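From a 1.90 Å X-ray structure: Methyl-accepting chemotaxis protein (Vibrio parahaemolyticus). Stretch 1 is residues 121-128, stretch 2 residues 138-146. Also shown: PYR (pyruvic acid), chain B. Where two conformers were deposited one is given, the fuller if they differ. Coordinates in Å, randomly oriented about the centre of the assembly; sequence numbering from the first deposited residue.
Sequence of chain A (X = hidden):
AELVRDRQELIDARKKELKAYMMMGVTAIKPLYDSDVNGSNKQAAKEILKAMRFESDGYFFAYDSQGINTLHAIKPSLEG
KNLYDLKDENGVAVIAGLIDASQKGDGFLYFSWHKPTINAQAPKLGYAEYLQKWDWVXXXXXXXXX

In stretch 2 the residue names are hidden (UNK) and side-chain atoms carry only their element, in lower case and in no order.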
# COMPACT_ATOMS: atom_id res chain seq x y z
N GLN A 121 -18.59 -6.87 15.01
CA GLN A 121 -18.27 -7.91 14.00
C GLN A 121 -18.91 -7.64 12.66
O GLN A 121 -20.05 -7.18 12.59
CB GLN A 121 -18.75 -9.29 14.53
CG GLN A 121 -18.15 -9.65 15.87
CD GLN A 121 -16.68 -10.00 15.72
OE1 GLN A 121 -16.32 -10.84 14.87
NE2 GLN A 121 -15.82 -9.36 16.52
N ALA A 122 -18.18 -7.92 11.58
CA ALA A 122 -18.71 -7.82 10.23
C ALA A 122 -18.03 -8.84 9.32
O ALA A 122 -16.86 -9.17 9.54
CB ALA A 122 -18.50 -6.43 9.63
N PRO A 123 -18.74 -9.28 8.26
CA PRO A 123 -18.09 -10.22 7.33
C PRO A 123 -16.92 -9.60 6.59
O PRO A 123 -17.00 -8.44 6.13
CB PRO A 123 -19.22 -10.63 6.37
CG PRO A 123 -20.30 -9.62 6.54
CD PRO A 123 -20.17 -9.07 7.95
N LYS A 124 -15.85 -10.39 6.45
CA LYS A 124 -14.59 -9.91 5.90
C LYS A 124 -14.05 -10.94 4.91
O LYS A 124 -14.37 -12.15 5.00
CB LYS A 124 -13.60 -9.79 7.08
CG LYS A 124 -12.24 -9.18 6.81
CD LYS A 124 -11.51 -8.96 8.16
CE LYS A 124 -10.17 -8.20 7.98
NZ LYS A 124 -9.56 -7.82 9.32
N LEU A 125 -13.22 -10.47 3.97
CA LEU A 125 -12.42 -11.38 3.15
C LEU A 125 -10.96 -11.09 3.47
O LEU A 125 -10.47 -10.02 3.19
CB LEU A 125 -12.70 -11.19 1.67
CG LEU A 125 -11.75 -11.95 0.70
CD1 LEU A 125 -11.83 -13.47 0.96
CD2 LEU A 125 -12.14 -11.62 -0.74
N GLY A 126 -10.28 -12.05 4.09
CA GLY A 126 -8.88 -11.88 4.48
C GLY A 126 -7.94 -12.44 3.45
O GLY A 126 -8.33 -13.29 2.65
N TYR A 127 -6.72 -11.93 3.44
CA TYR A 127 -5.69 -12.37 2.51
C TYR A 127 -4.37 -12.37 3.30
O TYR A 127 -4.03 -11.39 3.95
CB TYR A 127 -5.60 -11.48 1.24
CG TYR A 127 -4.44 -11.96 0.38
CD1 TYR A 127 -4.49 -13.20 -0.25
CD2 TYR A 127 -3.25 -11.22 0.31
CE1 TYR A 127 -3.40 -13.67 -1.00
CE2 TYR A 127 -2.16 -11.68 -0.45
CZ TYR A 127 -2.25 -12.91 -1.08
OH TYR A 127 -1.21 -13.38 -1.83
N ALA A 128 -3.67 -13.50 3.31
CA ALA A 128 -2.42 -13.66 4.05
C ALA A 128 -1.27 -14.31 3.21
O ALA A 128 -1.52 -15.17 2.31
CB ALA A 128 -2.69 -14.46 5.37
N UNK A 138 1.34 -13.01 7.68
CA UNK A 138 0.99 -11.57 7.65
C UNK A 138 -0.28 -11.43 6.81
O UNK A 138 -0.31 -11.92 5.69
c UNK A 138 3.10 -8.64 5.98
c UNK A 138 1.93 -9.26 6.77
c UNK A 138 2.13 -10.78 6.99
c UNK A 138 1.77 -8.55 8.14
N UNK A 139 -1.28 -10.73 7.33
CA UNK A 139 -2.59 -10.68 6.67
C UNK A 139 -3.23 -9.30 6.68
O UNK A 139 -2.85 -8.45 7.48
N UNK A 140 -4.20 -9.10 5.80
CA UNK A 140 -5.05 -7.93 5.83
C UNK A 140 -6.40 -8.39 5.28
O UNK A 140 -6.63 -9.60 5.14
o UNK A 140 -5.34 -5.59 5.15
c UNK A 140 -4.29 -7.05 3.54
c UNK A 140 -4.44 -6.72 5.03
N UNK A 141 -7.30 -7.47 4.97
CA UNK A 141 -8.63 -7.89 4.51
C UNK A 141 -9.48 -6.73 4.07
O UNK A 141 -9.13 -5.56 4.31
N UNK A 142 -10.58 -7.04 3.38
CA UNK A 142 -11.60 -6.04 3.01
C UNK A 142 -12.94 -6.49 3.60
O UNK A 142 -13.23 -7.70 3.63
c UNK A 142 -10.34 -5.36 0.94
c UNK A 142 -11.67 -5.90 1.47
c UNK A 142 -12.82 -5.00 1.04
c UNK A 142 -10.30 -5.18 -0.54
N UNK A 143 -13.76 -5.55 4.07
CA UNK A 143 -15.05 -5.95 4.67
C UNK A 143 -16.11 -6.06 3.58
O UNK A 143 -16.15 -5.26 2.66
c UNK A 143 -13.26 -4.56 7.05
c UNK A 143 -14.49 -5.19 6.99
c UNK A 143 -15.44 -4.99 5.81
c UNK A 143 -13.97 -6.31 9.09
o UNK A 143 -11.88 -5.87 10.19
c UNK A 143 -12.38 -4.78 8.11
c UNK A 143 -12.74 -5.64 9.13
c UNK A 143 -14.83 -6.08 8.03
N UNK A 144 -16.94 -7.08 3.64
CA UNK A 144 -17.86 -7.33 2.53
C UNK A 144 -19.32 -7.07 2.88
O UNK A 144 -20.22 -7.33 2.06
c UNK A 144 -16.34 -8.83 1.14
c UNK A 144 -17.47 -11.19 2.37
c UNK A 144 -17.71 -9.83 2.97
c UNK A 144 -17.68 -8.73 1.91
N UNK A 145 -19.56 -6.54 4.08
CA UNK A 145 -20.94 -6.22 4.51
C UNK A 145 -21.75 -5.39 3.50
O UNK A 145 -22.98 -5.53 3.45
o UNK A 145 -20.18 -3.94 7.34
c UNK A 145 -21.04 -5.67 5.96
c UNK A 145 -19.97 -4.61 6.30
o UNK A 145 -18.95 -4.45 5.60
N UNK A 146 -21.09 -4.54 2.70
CA UNK A 146 -21.69 -4.05 1.44
C UNK A 146 -22.02 -5.23 0.47
O UNK A 146 -21.48 -5.36 -0.65
c UNK A 146 -19.34 -3.17 0.89
c UNK A 146 -20.84 -2.94 0.76
o UNK A 146 -18.86 -4.23 0.41
o UNK A 146 -18.64 -2.30 1.47
C PYR B . -8.02 -9.71 11.83
O PYR B . -8.84 -9.82 10.81
OXT PYR B . -7.81 -8.51 12.35
CA PYR B . -7.37 -10.84 12.37
O3 PYR B . -6.58 -10.63 13.36
CB PYR B . -7.57 -12.27 11.87

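Position 138 carries four carbons, forked at the second, and no heteroatom; they leave sideways and make no contact with stretch 1, so the backbone does, with its O 3.2 Å from Ala128 CA in a CA-H...O approach. This is leucine. Leu138 is buried, where an apolar side chain fits, although that chain does not pack on stretch 1.

Position 139 has no side-chain atoms, and its CA lies 3.2 Å from Tyr127 O; it is therefore glycine. Gly139 pairs with Ala128, CA to CA 4.0 Å, a close spacing typical of a non-hydrogen-bonded antiparallel pair. The absent side chain leaves the methyl of Ala128 unopposed on this face.

At position 140 one carbon carries an oxygen and a second carbon, and the backbone faces Tyr127 in a hydrogen-bonded pair. The pattern is that of threonine. Tyr127 N donates to Thr140 O and Thr140 N to Tyr127 O, each at 2.9 Å. The beta-branched side chain suits an extended strand, and its hydroxyl is satisfied elsewhere in the structure.

Position 141 again lacks side-chain atoms, and here the space is plainly taken. An ideal CB would fall 2.5 Å from Lys124 CE and 3.0 Å from Leu125 O, both clashes. Gly141 fits because it has nothing but hydrogen there; its CA comes within 4.0 Å of Gly126 CA, and the lysine chain passes over it with CE 3.8 Å from Gly141 CA.

Position 142 shows four carbons forked at the first, one arm two carbons long, and its backbone closes a second reciprocal pair with Leu125. It is isoleucine. Leu125 N donates to Ile142 O at 2.8 Å and Ile142 N to Leu125 O at 3.0 Å. Ile142 shares a face with Leu125 and Thr140, and its apolar, beta-branched chain suits this buried strand position.

Position 143 bears one carbon, then a six-carbon ring with one oxygen; Lys124 CG lies over the ring face, 4.2 Å from its centroid, and Lys124 NZ lies near the ring oxygen. This is tyrosine. Lys124 NZ donates to Tyr143 OH at 3.2 Å, so ring and hydroxyl serve the aliphatic and the charged parts of one side chain. Ala122 CB packs 4.0 Å from Tyr143 CD1.

Position 144 repeats the four-carbon pattern forked at the first, with a two-carbon arm, and its N donates to Pro123 O at 2.8 Å. Ile144 lies beyond the strand, yet its CG1 rests 3.8 Å from Pro123 CB, an apolar match.

Position 145 has two carbons, the second carrying two oxygens, one of them 3.8 Å from Ala122 CB: aspartate. Asp145 is exposed, as suits a charged group.

Position 146 shows the same two carbons and two oxygens, which reach nothing on stretch 1. Asp146 is exposed, again fitting for a charged group.

The contact is an antiparallel ladder held by five backbone hydrogen bonds. Glycines leave room on the face bearing Lys124 and Tyr143, where the extended lysine runs past the ring and Lys124 NZ also donates to pyruvate O at 2.6 Å, linking the strand pair to the ligand.

Stretch 2 138-146: LGTGIYIDD
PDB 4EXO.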